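Local coordinates for protein Cd1 (Flavonifractor plautii, PDB 7D39) that probably reduces the carbon-carbon double bond of flavones and flavonols, using bound flavin mononucleotide, to start their breakdown in gut bacteria, at residues A[85-90]-A[151-156]; A[139-144]-A[159-164]; A[114-119]-A[267-272]. One frame throughout, in Å; residues are numbered along the deposited sequence.

Contact 1 of 3, residues A[85-90]-A[151-156]; sequences FSTPIF and TRTQCD. With FMN (flavin mononucleotide), chain B.
The FMN site of a flavodoxin-like domain forms at the carboxyl end of strand 82-88, and here Ile89 meets Thr153 in the first turn of helix 153-162. The two side chains cross at about a right angle. Ile89 CD1 touches Thr153 CG2 at 3.8 Å, and Ile89 CG1 lies 4.0 Å from Thr153 OG1. The Thr153 hydroxyl has its polar partner in Ser143 OG. Thr87 adds its methyl group, CG2, at 4.3 Å from Thr153 OG1.

The two branches of Ile89 serve different neighbours. CG1 stands beside the backbone N (chi1 -59°) and leads to the helix. Ile89 CG2 is anti to that N and rests 3.8 Å from FMN N3. The Ile89 backbone holds the ribityl chain: FMN O2' donates to Ile89 O at 2.8 Å, while the bond from Ile89 N to FMN O2' is weak. Next along the chain, the Phe90 ring lies with one face over the benzenoid end of the flavin, with Phe90 CE1 3.6 Å from FMN C8. Cutting Phe90 back to an alanine is likely to leave that end of the isoalloxazine without its aromatic cover. Within segment 85-90, Thr87 OG1 donates a hydrogen bond to a lone pair of Pro88 O, lying in the plane of that carbonyl. Flavin held by loops after the parallel strands is typical of the flavodoxin-like fold.

Contact 2 of 3, residues A[139-144]-A[159-164]; sequences ISFMSV and MLALTP. With FMN (flavin mononucleotide), chain B.
Phe141 has its CG anti to the carbonyl carbon and beside the backbone N (chi1 -61°), which sends the ring from strand 138-144 to Leu160 and Ala161 of helix 153-162. Ile139 is turned differently. Its CG1 is anti to the backbone N (chi1 -175°), and its CG2 branch sits between N and the carbonyl carbon, where it reaches Ala161. Strand and helix belong to the beta-alpha-beta unit that continues into strand 167-174.

The contact is apolar and buried. Both helix residues come to the edge of the Phe141 ring, near its plane. Leu160 CD2 is 4.0 Å from Phe141 CE1. Ala161 CB is 4.2 Å from Phe141 CE2, on the other side of the ring tip. Consistent with a small residue at the point of approach, the CA atoms of Ile139 and Ala161 are 7.4 Å apart. Helix 96-109 extends the packing, with Phe98 touching both Phe141 and Leu160. Phe85 of the neighbouring strand also touches Phe141.

The far end of the strand reaches the cofactor. FMN O4' donates to Val144 O at 2.8 Å, and Val144 CG1 lies 4.1 Å from FMN O4'. Back at the helix, Ala161 CB has a second neighbour in the strand, Ile139 CG2, at 4.0 Å.

Contact 3 of 3, residues A[114-119]-A[267-272]; sequences NIIGTK and GKFIHG
Phe269 of helix 265-285 reaches across to Ile115 and Ile116 of helix 111-124. From its CB, the side chain swings CG to the side away from its own carbonyl carbon (chi1 -70°). CB and CG serve as the stem; contact begins further out on the ring. Phe269 CD1 meets Ile116 CD1 at 4.0 Å. The next ring atom, Phe269 CE1, is also 4.0 Å from Ile116 CD1 and is 4.1 Å from Ile116 CG1. At the tip, Phe269 CZ lies 4.3 Å from Ile115 CG2, which sits at the ring edge, near its plane. The ring thus reaches two successive residues of the other helix.

The side chains of Ile116 and Phe269 run alongside each other, pointing opposite ways. Ile116 CD1 comes to the CD1-CE1 side of the Phe269 ring. The nearest CA atoms, those of Ile116 and Phe269, are 8.8 Å apart, and the large side chains bridge them. This is a small apolar contact at the surface, and Ile116 is exposed.

Helix 131-134 packs against helix 111-124 through Leu134, which touches Ile115. On helix 265-285, Lys268 NZ hydrogen-bonds to Leu162 O and His262 O. Helix 265-285 therefore touches helix 111-124 through Phe269 and is tied by Lys268 to segment 159-164.

In the fold
Contacts 1 and 2 lie close together, with centres about 9 Å apart. They share helix 153-162 and reach neighbouring strands, 82-88 and 138-144, of the five-stranded parallel sheet. Along the chain their segments alternate. Both also touch FMN: the ends of the two strands and the residues after 82-88 reach it, while helix 153-162 packs on the sheet. Contact 3 is more peripheral, with its centre about 21 Å from that of contact 2 and about 28 Å from that of contact 1. It joins helix 111-124 to helix 265-285, and contact 2 is nested inside the loop it closes. Lys268 links the two regions, tying the later helix to the flavin-binding domain away from the cofactor.

Contact 1 of 3, residues A[85-90]-A[151-156]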
loop_
_atom_site.group_PDB
_atom_site.type_symbol
_atom_site.label_atom_id
_atom_site.label_comp_id
_atom_site.label_asym_id
_atom_site.label_seq_id
_atom_site.Cartn_x
_atom_site.Cartn_y
_atom_site.Cartn_z
ATOM N N PHE A 85 5.105 -8.893 3.474
ATOM C CA PHE A 85 4.890 -8.951 2.066
ATOM C C PHE A 85 6.201 -8.745 1.341
ATOM O O PHE A 85 6.776 -7.693 1.414
ATOM C CB PHE A 85 3.908 -7.853 1.692
ATOM C CG PHE A 85 3.175 -8.080 0.423
ATOM C CD1 PHE A 85 1.852 -7.767 0.325
ATOM C CD2 PHE A 85 3.806 -8.588 -0.667
ATOM C CE1 PHE A 85 1.179 -7.968 -0.829
ATOM C CE2 PHE A 85 3.139 -8.778 -1.826
ATOM C CZ PHE A 85 1.833 -8.474 -1.914
ATOM N N SER A 86 6.660 -9.755 0.642
ATOM C CA SER A 86 7.850 -9.671 -0.168
ATOM C C SER A 86 7.568 -9.569 -1.657
ATOM O O SER A 86 6.947 -10.402 -2.196
ATOM C CB SER A 86 8.767 -10.834 0.133
ATOM O OG SER A 86 10.037 -10.666 -0.369
ATOM N N THR A 87 8.037 -8.531 -2.308
ATOM C CA THR A 87 7.724 -8.319 -3.712
ATOM C C THR A 87 8.994 -8.167 -4.529
ATOM O O THR A 87 9.945 -7.513 -4.094
ATOM C CB THR A 87 6.855 -7.068 -3.917
ATOM O OG1 THR A 87 6.557 -6.917 -5.313
ATOM C CG2 THR A 87 7.588 -5.837 -3.442
ATOM N N PRO A 88 9.051 -8.787 -5.703
ATOM C CA PRO A 88 10.090 -8.434 -6.676
ATOM C C PRO A 88 10.002 -6.957 -7.027
ATOM O O PRO A 88 8.964 -6.318 -6.873
ATOM C CB PRO A 88 9.757 -9.298 -7.897
ATOM C CG PRO A 88 8.745 -10.279 -7.445
ATOM C CD PRO A 88 8.082 -9.762 -6.226
ATOM N N ILE A 89 11.108 -6.426 -7.524
ATOM C CA ILE A 89 11.157 -5.085 -8.090
ATOM C C ILE A 89 11.095 -5.219 -9.611
ATOM O O ILE A 89 11.904 -5.942 -10.206
ATOM C CB ILE A 89 12.424 -4.341 -7.649
ATOM C CG1 ILE A 89 12.471 -4.247 -6.131
ATOM C CG2 ILE A 89 12.477 -2.964 -8.310
ATOM C CD1 ILE A 89 13.702 -3.579 -5.580
ATOM N N PHE A 90 10.121 -4.550 -10.237
ATOM C CA PHE A 90 9.984 -4.465 -11.689
ATOM C C PHE A 90 10.054 -2.985 -12.069
ATOM O O PHE A 90 9.288 -2.181 -11.536
ATOM C CB PHE A 90 8.641 -5.044 -12.183
ATOM C CG PHE A 90 8.513 -6.557 -12.134
ATOM C CD1 PHE A 90 9.551 -7.381 -11.708
ATOM C CD2 PHE A 90 7.315 -7.153 -12.536
ATOM C CE1 PHE A 90 9.388 -8.774 -11.685
ATOM C CE2 PHE A 90 7.143 -8.530 -12.505
ATOM C CZ PHE A 90 8.189 -9.350 -12.076
ATOM N N THR A 151 14.295 2.688 -7.013
ATOM C CA THR A 151 14.002 3.975 -6.387
ATOM C C THR A 151 12.516 4.249 -6.167
ATOM O O THR A 151 12.177 5.304 -5.622
ATOM C CB THR A 151 14.587 5.115 -7.220
ATOM O OG1 THR A 151 14.183 4.958 -8.590
ATOM C CG2 THR A 151 16.084 5.099 -7.146
ATOM N N ARG A 152 11.619 3.351 -6.570
ATOM C CA ARG A 152 10.195 3.605 -6.425
ATOM C C ARG A 152 9.453 2.535 -5.639
ATOM O O ARG A 152 8.259 2.714 -5.354
ATOM C CB ARG A 152 9.556 3.762 -7.806
ATOM C CG ARG A 152 10.263 4.772 -8.689
ATOM C CD ARG A 152 9.525 4.984 -9.998
ATOM N NE ARG A 152 8.360 5.840 -9.815
ATOM C CZ ARG A 152 7.278 5.831 -10.590
ATOM N NH1 ARG A 152 7.195 4.996 -11.614
ATOM N NH2 ARG A 152 6.277 6.670 -10.334
ATOM N N THR A 153 10.115 1.438 -5.266
ATOM C CA THR A 153 9.371 0.290 -4.764
ATOM C C THR A 153 8.881 0.520 -3.342
ATOM O O THR A 153 7.778 0.097 -2.991
ATOM C CB THR A 153 10.227 -0.985 -4.873
ATOM O OG1 THR A 153 9.434 -2.127 -4.533
ATOM C CG2 THR A 153 11.473 -0.912 -3.967
ATOM N N GLN A 154 9.663 1.216 -2.520
ATOM C CA GLN A 154 9.248 1.473 -1.145
ATOM C C GLN A 154 8.041 2.399 -1.081
ATOM O O GLN A 154 7.207 2.278 -0.174
ATOM C CB GLN A 154 10.407 2.079 -0.361
ATOM C CG GLN A 154 11.508 1.120 -0.045
ATOM C CD GLN A 154 12.733 1.809 0.506
ATOM O OE1 GLN A 154 13.337 2.660 -0.152
ATOM N NE2 GLN A 154 13.098 1.455 1.735
ATOM N N CYS A 155 7.948 3.346 -2.005
ATOM C CA CYS A 155 6.757 4.177 -2.085
ATOM C C CYS A 155 5.566 3.363 -2.582
ATOM O O CYS A 155 4.460 3.489 -2.036
ATOM C CB CYS A 155 7.042 5.390 -2.966
ATOM S SG CYS A 155 5.712 6.614 -3.068
ATOM N N ASP A 156 5.769 2.487 -3.582
ATOM C CA ASP A 156 4.689 1.582 -3.981
ATOM C C ASP A 156 4.211 0.779 -2.787
ATOM O O ASP A 156 3.001 0.621 -2.570
ATOM C CB ASP A 156 5.128 0.622 -5.092
ATOM C CG ASP A 156 5.465 1.318 -6.387
ATOM O OD1 ASP A 156 5.121 2.497 -6.556
ATOM O OD2 ASP A 156 6.070 0.665 -7.259
HETATM N N1 FMN B . 15.403 -5.701 -10.634
HETATM C C2 FMN B . 15.802 -4.515 -10.199
HETATM O O2 FMN B . 16.642 -4.626 -9.302
HETATM N N3 FMN B . 15.328 -3.351 -10.721
HETATM C C4 FMN B . 14.391 -3.408 -11.695
HETATM O O4 FMN B . 13.878 -2.456 -12.255
HETATM C C4A FMN B . 13.946 -4.719 -12.189
HETATM N N5 FMN B . 13.052 -4.856 -13.138
HETATM C C5A FMN B . 12.603 -6.032 -13.574
HETATM C C6 FMN B . 11.650 -6.146 -14.571
HETATM C C7 FMN B . 11.202 -7.385 -15.010
HETATM C C7M FMN B . 10.174 -7.493 -16.107
HETATM C C8 FMN B . 11.779 -8.615 -14.414
HETATM C C8M FMN B . 11.321 -9.964 -14.895
HETATM C C9 FMN B . 12.739 -8.489 -13.425
HETATM C C9A FMN B . 13.160 -7.252 -12.981
HETATM N N10 FMN B . 14.147 -7.137 -11.997
HETATM C C10 FMN B . 14.517 -5.881 -11.579
HETATM C "C1'" FMN B . 14.667 -8.356 -11.388
HETATM C "C2'" FMN B . 13.695 -8.905 -10.335
HETATM O "O2'" FMN B . 13.514 -8.029 -9.239
HETATM C "C3'" FMN B . 14.135 -10.326 -9.875
HETATM O "O3'" FMN B . 14.101 -11.236 -10.939
HETATM C "C4'" FMN B . 13.318 -10.837 -8.664
HETATM O "O4'" FMN B . 13.676 -10.185 -7.459
HETATM C "C5'" FMN B . 13.444 -12.346 -8.540
HETATM O "O5'" FMN B . 12.748 -12.859 -7.456
HETATM P P FMN B . 12.159 -14.232 -7.225
HETATM O O1P FMN B . 11.422 -14.205 -6.050
HETATM O O2P FMN B . 11.313 -14.487 -8.318
HETATM O O3P FMN B . 13.335 -15.027 -7.075
#

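Contact 2 of 3, residues A[139-144]-A[159-164]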
loop_
_atom_site.group_PDB
_atom_site.type_symbol
_atom_site.label_atom_id
_atom_site.label_comp_id
_atom_site.label_asym_id
_atom_site.label_seq_id
_atom_site.Cartn_x
_atom_site.Cartn_y
_atom_site.Cartn_z
ATOM N N ILE A 139 1.987 -4.201 9.201
ATOM C CA ILE A 139 2.458 -4.772 7.946
ATOM C C ILE A 139 3.895 -4.324 7.721
ATOM O O ILE A 139 4.271 -3.197 8.057
ATOM C CB ILE A 139 1.557 -4.368 6.755
ATOM C CG1 ILE A 139 2.003 -5.069 5.464
ATOM C CG2 ILE A 139 1.543 -2.835 6.584
ATOM C CD1 ILE A 139 0.890 -5.247 4.427
ATOM N N SER A 140 4.698 -5.217 7.155
ATOM C CA SER A 140 6.055 -4.907 6.745
ATOM C C SER A 140 6.270 -5.396 5.323
ATOM O O SER A 140 5.646 -6.366 4.876
ATOM C CB SER A 140 7.079 -5.534 7.686
ATOM O OG SER A 140 7.123 -4.814 8.917
ATOM N N PHE A 141 7.165 -4.712 4.617
ATOM C CA PHE A 141 7.428 -4.984 3.217
ATOM C C PHE A 141 8.909 -5.227 2.998
ATOM O O PHE A 141 9.760 -4.634 3.663
ATOM C CB PHE A 141 6.986 -3.816 2.339
ATOM C CG PHE A 141 5.518 -3.512 2.432
ATOM C CD1 PHE A 141 4.599 -4.290 1.755
ATOM C CD2 PHE A 141 5.066 -2.441 3.176
ATOM C CE1 PHE A 141 3.251 -4.004 1.825
ATOM C CE2 PHE A 141 3.706 -2.137 3.234
ATOM C CZ PHE A 141 2.810 -2.927 2.573
HETATM N N MSE A 142 9.204 -6.087 2.042
HETATM C CA MSE A 142 10.562 -6.255 1.564
HETATM C C MSE A 142 10.476 -6.208 0.053
HETATM O O MSE A 142 9.642 -6.885 -0.524
HETATM C CB MSE A 142 11.156 -7.572 2.046
HETATM C CG MSE A 142 11.155 -7.739 3.556
HETATM SE SE MSE A 142 12.049 -9.414 4.114
HETATM C CE MSE A 142 10.597 -10.655 3.708
ATOM N N SER A 143 11.299 -5.381 -0.581
ATOM C CA SER A 143 11.386 -5.320 -2.031
ATOM C C SER A 143 12.742 -5.869 -2.435
ATOM O O SER A 143 13.769 -5.413 -1.927
ATOM C CB SER A 143 11.221 -3.888 -2.546
ATOM O OG SER A 143 9.988 -3.337 -2.138
ATOM N N VAL A 144 12.740 -6.860 -3.324
ATOM C CA VAL A 144 13.944 -7.592 -3.707
ATOM C C VAL A 144 14.151 -7.430 -5.203
ATOM O O VAL A 144 13.302 -7.843 -5.999
ATOM C CB VAL A 144 13.853 -9.080 -3.337
ATOM C CG1 VAL A 144 15.178 -9.771 -3.624
ATOM C CG2 VAL A 144 13.440 -9.246 -1.865
HETATM N N MSE A 159 2.093 2.728 -0.496
HETATM C CA MSE A 159 0.810 2.923 -1.081
HETATM C C MSE A 159 -0.218 1.883 -0.670
HETATM O O MSE A 159 -1.317 2.257 -0.402
HETATM C CB MSE A 159 0.963 3.040 -2.575
HETATM C CG MSE A 159 -0.120 3.933 -3.101
HETATM SE SE MSE A 159 -0.068 5.816 -2.529
HETATM C CE MSE A 159 1.570 6.319 -3.302
ATOM N N LEU A 160 0.125 0.610 -0.645
ATOM C CA LEU A 160 -0.800 -0.453 -0.267
ATOM C C LEU A 160 -1.282 -0.274 1.171
ATOM O O LEU A 160 -2.478 -0.415 1.456
ATOM C CB LEU A 160 -0.139 -1.816 -0.463
ATOM C CG LEU A 160 -0.989 -2.993 0.033
ATOM C CD1 LEU A 160 -2.298 -3.036 -0.754
ATOM C CD2 LEU A 160 -0.265 -4.320 -0.098
ATOM N N ALA A 161 -0.366 0.054 2.086
ATOM C CA ALA A 161 -0.727 0.266 3.487
ATOM C C ALA A 161 -1.548 1.534 3.678
ATOM O O ALA A 161 -2.372 1.604 4.599
ATOM C CB ALA A 161 0.529 0.344 4.356
ATOM N N LEU A 162 -1.334 2.534 2.820
ATOM C CA LEU A 162 -1.946 3.846 3.010
ATOM C C LEU A 162 -3.464 3.776 2.970
ATOM O O LEU A 162 -4.143 4.495 3.710
ATOM C CB LEU A 162 -1.436 4.814 1.943
ATOM C CG LEU A 162 -2.036 6.212 1.925
ATOM C CD1 LEU A 162 -1.023 7.177 1.353
ATOM C CD2 LEU A 162 -3.300 6.228 1.088
ATOM N N THR A 163 -4.021 2.953 2.085
ATOM C CA THR A 163 -5.470 2.936 1.924
ATOM C C THR A 163 -6.173 2.567 3.224
ATOM O O THR A 163 -6.995 3.353 3.707
ATOM C CB THR A 163 -5.821 2.035 0.729
ATOM O OG1 THR A 163 -5.556 2.760 -0.478
ATOM C CG2 THR A 163 -7.279 1.581 0.722
ATOM N N PRO A 164 -5.891 1.412 3.847
ATOM C CA PRO A 164 -6.496 1.097 5.150
ATOM C C PRO A 164 -5.756 1.677 6.343
ATOM O O PRO A 164 -6.154 1.405 7.481
ATOM C CB PRO A 164 -6.437 -0.433 5.188
ATOM C CG PRO A 164 -5.186 -0.742 4.407
ATOM C CD PRO A 164 -5.167 0.264 3.283
HETATM N N1 FMN B . 15.403 -5.701 -10.634
HETATM C C2 FMN B . 15.802 -4.515 -10.199
HETATM O O2 FMN B . 16.642 -4.626 -9.302
HETATM N N3 FMN B . 15.328 -3.351 -10.721
HETATM C C4 FMN B . 14.391 -3.408 -11.695
HETATM O O4 FMN B . 13.878 -2.456 -12.255
HETATM C C4A FMN B . 13.946 -4.719 -12.189
HETATM N N5 FMN B . 13.052 -4.856 -13.138
HETATM C C5A FMN B . 12.603 -6.032 -13.574
HETATM C C6 FMN B . 11.650 -6.146 -14.571
HETATM C C7 FMN B . 11.202 -7.385 -15.010
HETATM C C7M FMN B . 10.174 -7.493 -16.107
HETATM C C8 FMN B . 11.779 -8.615 -14.414
HETATM C C8M FMN B . 11.321 -9.964 -14.895
HETATM C C9 FMN B . 12.739 -8.489 -13.425
HETATM C C9A FMN B . 13.160 -7.252 -12.981
HETATM N N10 FMN B . 14.147 -7.137 -11.997
HETATM C C10 FMN B . 14.517 -5.881 -11.579
HETATM C "C1'" FMN B . 14.667 -8.356 -11.388
HETATM C "C2'" FMN B . 13.695 -8.905 -10.335
HETATM O "O2'" FMN B . 13.514 -8.029 -9.239
HETATM C "C3'" FMN B . 14.135 -10.326 -9.875
HETATM O "O3'" FMN B . 14.101 -11.236 -10.939
HETATM C "C4'" FMN B . 13.318 -10.837 -8.664
HETATM O "O4'" FMN B . 13.676 -10.185 -7.459
HETATM C "C5'" FMN B . 13.444 -12.346 -8.540
HETATM O "O5'" FMN B . 12.748 -12.859 -7.456
HETATM P P FMN B . 12.159 -14.232 -7.225
HETATM O O1P FMN B . 11.422 -14.205 -6.050
HETATM O O2P FMN B . 11.313 -14.487 -8.318
HETATM O O3P FMN B . 13.335 -15.027 -7.075
#

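Contact 3 of 3, residues A[114-119]-A[267-272]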
loop_
_atom_site.group_PDB
_atom_site.type_symbol
_atom_site.label_atom_id
_atom_site.label_comp_id
_atom_site.label_asym_id
_atom_site.label_seq_id
_atom_site.Cartn_x
_atom_site.Cartn_y
_atom_site.Cartn_z
ATOM N N ASN A 114 -14.790 3.092 5.371
ATOM C CA ASN A 114 -15.336 2.025 6.185
ATOM C C ASN A 114 -15.829 2.563 7.514
ATOM O O ASN A 114 -16.815 2.052 8.038
ATOM C CB ASN A 114 -14.308 0.901 6.361
ATOM C CG ASN A 114 -14.093 0.112 5.073
ATOM O OD1 ASN A 114 -15.039 -0.352 4.454
ATOM N ND2 ASN A 114 -12.845 -0.013 4.651
ATOM N N ILE A 115 -15.202 3.617 8.044
ATOM C CA ILE A 115 -15.738 4.261 9.237
ATOM C C ILE A 115 -17.060 4.945 8.922
ATOM O O ILE A 115 -18.022 4.845 9.686
ATOM C CB ILE A 115 -14.721 5.256 9.822
ATOM C CG1 ILE A 115 -13.589 4.511 10.528
ATOM C CG2 ILE A 115 -15.406 6.225 10.787
ATOM C CD1 ILE A 115 -12.539 5.432 11.107
ATOM N N ILE A 116 -17.123 5.656 7.800
ATOM C CA ILE A 116 -18.369 6.282 7.372
ATOM C C ILE A 116 -19.447 5.228 7.196
ATOM O O ILE A 116 -20.557 5.352 7.723
ATOM C CB ILE A 116 -18.138 7.070 6.072
ATOM C CG1 ILE A 116 -17.344 8.342 6.363
ATOM C CG2 ILE A 116 -19.457 7.335 5.343
ATOM C CD1 ILE A 116 -16.767 8.990 5.139
ATOM N N GLY A 117 -19.110 4.148 6.490
ATOM C CA GLY A 117 -20.102 3.145 6.159
ATOM C C GLY A 117 -20.674 2.438 7.371
ATOM O O GLY A 117 -21.872 2.160 7.421
ATOM N N THR A 118 -19.829 2.113 8.356
ATOM C CA THR A 118 -20.386 1.443 9.522
ATOM C C THR A 118 -21.138 2.420 10.415
ATOM O O THR A 118 -22.021 1.997 11.168
ATOM C CB THR A 118 -19.303 0.691 10.323
ATOM O OG1 THR A 118 -18.757 1.524 11.344
ATOM C CG2 THR A 118 -18.184 0.209 9.437
ATOM N N LYS A 119 -20.827 3.714 10.338
ATOM C CA LYS A 119 -21.599 4.696 11.088
ATOM C C LYS A 119 -22.992 4.848 10.498
ATOM O O LYS A 119 -23.991 4.841 11.222
ATOM C CB LYS A 119 -20.872 6.038 11.102
ATOM C CG LYS A 119 -21.358 6.995 12.175
ATOM C CD LYS A 119 -20.161 7.537 12.946
ATOM C CE LYS A 119 -19.250 6.384 13.384
ATOM N NZ LYS A 119 -17.903 6.844 13.836
ATOM N N GLY A 267 -7.480 13.658 6.336
ATOM C CA GLY A 267 -7.229 13.809 4.917
ATOM C C GLY A 267 -8.109 12.927 4.063
ATOM O O GLY A 267 -8.518 13.333 2.969
ATOM N N LYS A 268 -8.423 11.723 4.548
ATOM C CA LYS A 268 -9.275 10.813 3.793
ATOM C C LYS A 268 -10.716 11.316 3.746
ATOM O O LYS A 268 -11.387 11.182 2.720
ATOM C CB LYS A 268 -9.211 9.412 4.397
ATOM C CG LYS A 268 -7.932 8.637 4.076
ATOM C CD LYS A 268 -8.000 7.191 4.582
ATOM C CE LYS A 268 -6.657 6.472 4.368
ATOM N NZ LYS A 268 -6.209 6.604 2.955
ATOM N N PHE A 269 -11.211 11.875 4.850
ATOM C CA PHE A 269 -12.558 12.432 4.865
ATOM C C PHE A 269 -12.686 13.563 3.857
ATOM O O PHE A 269 -13.649 13.614 3.082
ATOM C CB PHE A 269 -12.903 12.915 6.277
ATOM C CG PHE A 269 -13.098 11.798 7.264
ATOM C CD1 PHE A 269 -13.536 10.549 6.834
ATOM C CD2 PHE A 269 -12.847 11.982 8.618
ATOM C CE1 PHE A 269 -13.715 9.512 7.731
ATOM C CE2 PHE A 269 -13.026 10.940 9.518
ATOM C CZ PHE A 269 -13.451 9.704 9.078
ATOM N N ILE A 270 -11.702 14.459 3.824
ATOM C CA ILE A 270 -11.711 15.534 2.837
ATOM C C ILE A 270 -11.686 14.959 1.432
ATOM O O ILE A 270 -12.473 15.346 0.561
ATOM C CB ILE A 270 -10.519 16.480 3.062
ATOM C CG1 ILE A 270 -10.636 17.177 4.416
ATOM C CG2 ILE A 270 -10.451 17.491 1.928
ATOM C CD1 ILE A 270 -9.367 17.850 4.844
ATOM N N HIS A 271 -10.751 14.049 1.185
ATOM C CA HIS A 271 -10.611 13.475 -0.144
ATOM C C HIS A 271 -11.911 12.823 -0.578
ATOM O O HIS A 271 -12.385 13.030 -1.697
ATOM C CB HIS A 271 -9.464 12.467 -0.139
ATOM C CG HIS A 271 -9.175 11.866 -1.474
ATOM N ND1 HIS A 271 -9.126 10.504 -1.675
ATOM C CD2 HIS A 271 -8.889 12.434 -2.669
ATOM C CE1 HIS A 271 -8.834 10.259 -2.938
ATOM N NE2 HIS A 271 -8.687 11.413 -3.562
ATOM N N GLY A 272 -12.513 12.043 0.317
ATOM C CA GLY A 272 -13.744 11.361 -0.023
ATOM C C GLY A 272 -14.906 12.317 -0.252
ATOM O O GLY A 272 -15.775 12.060 -1.088
#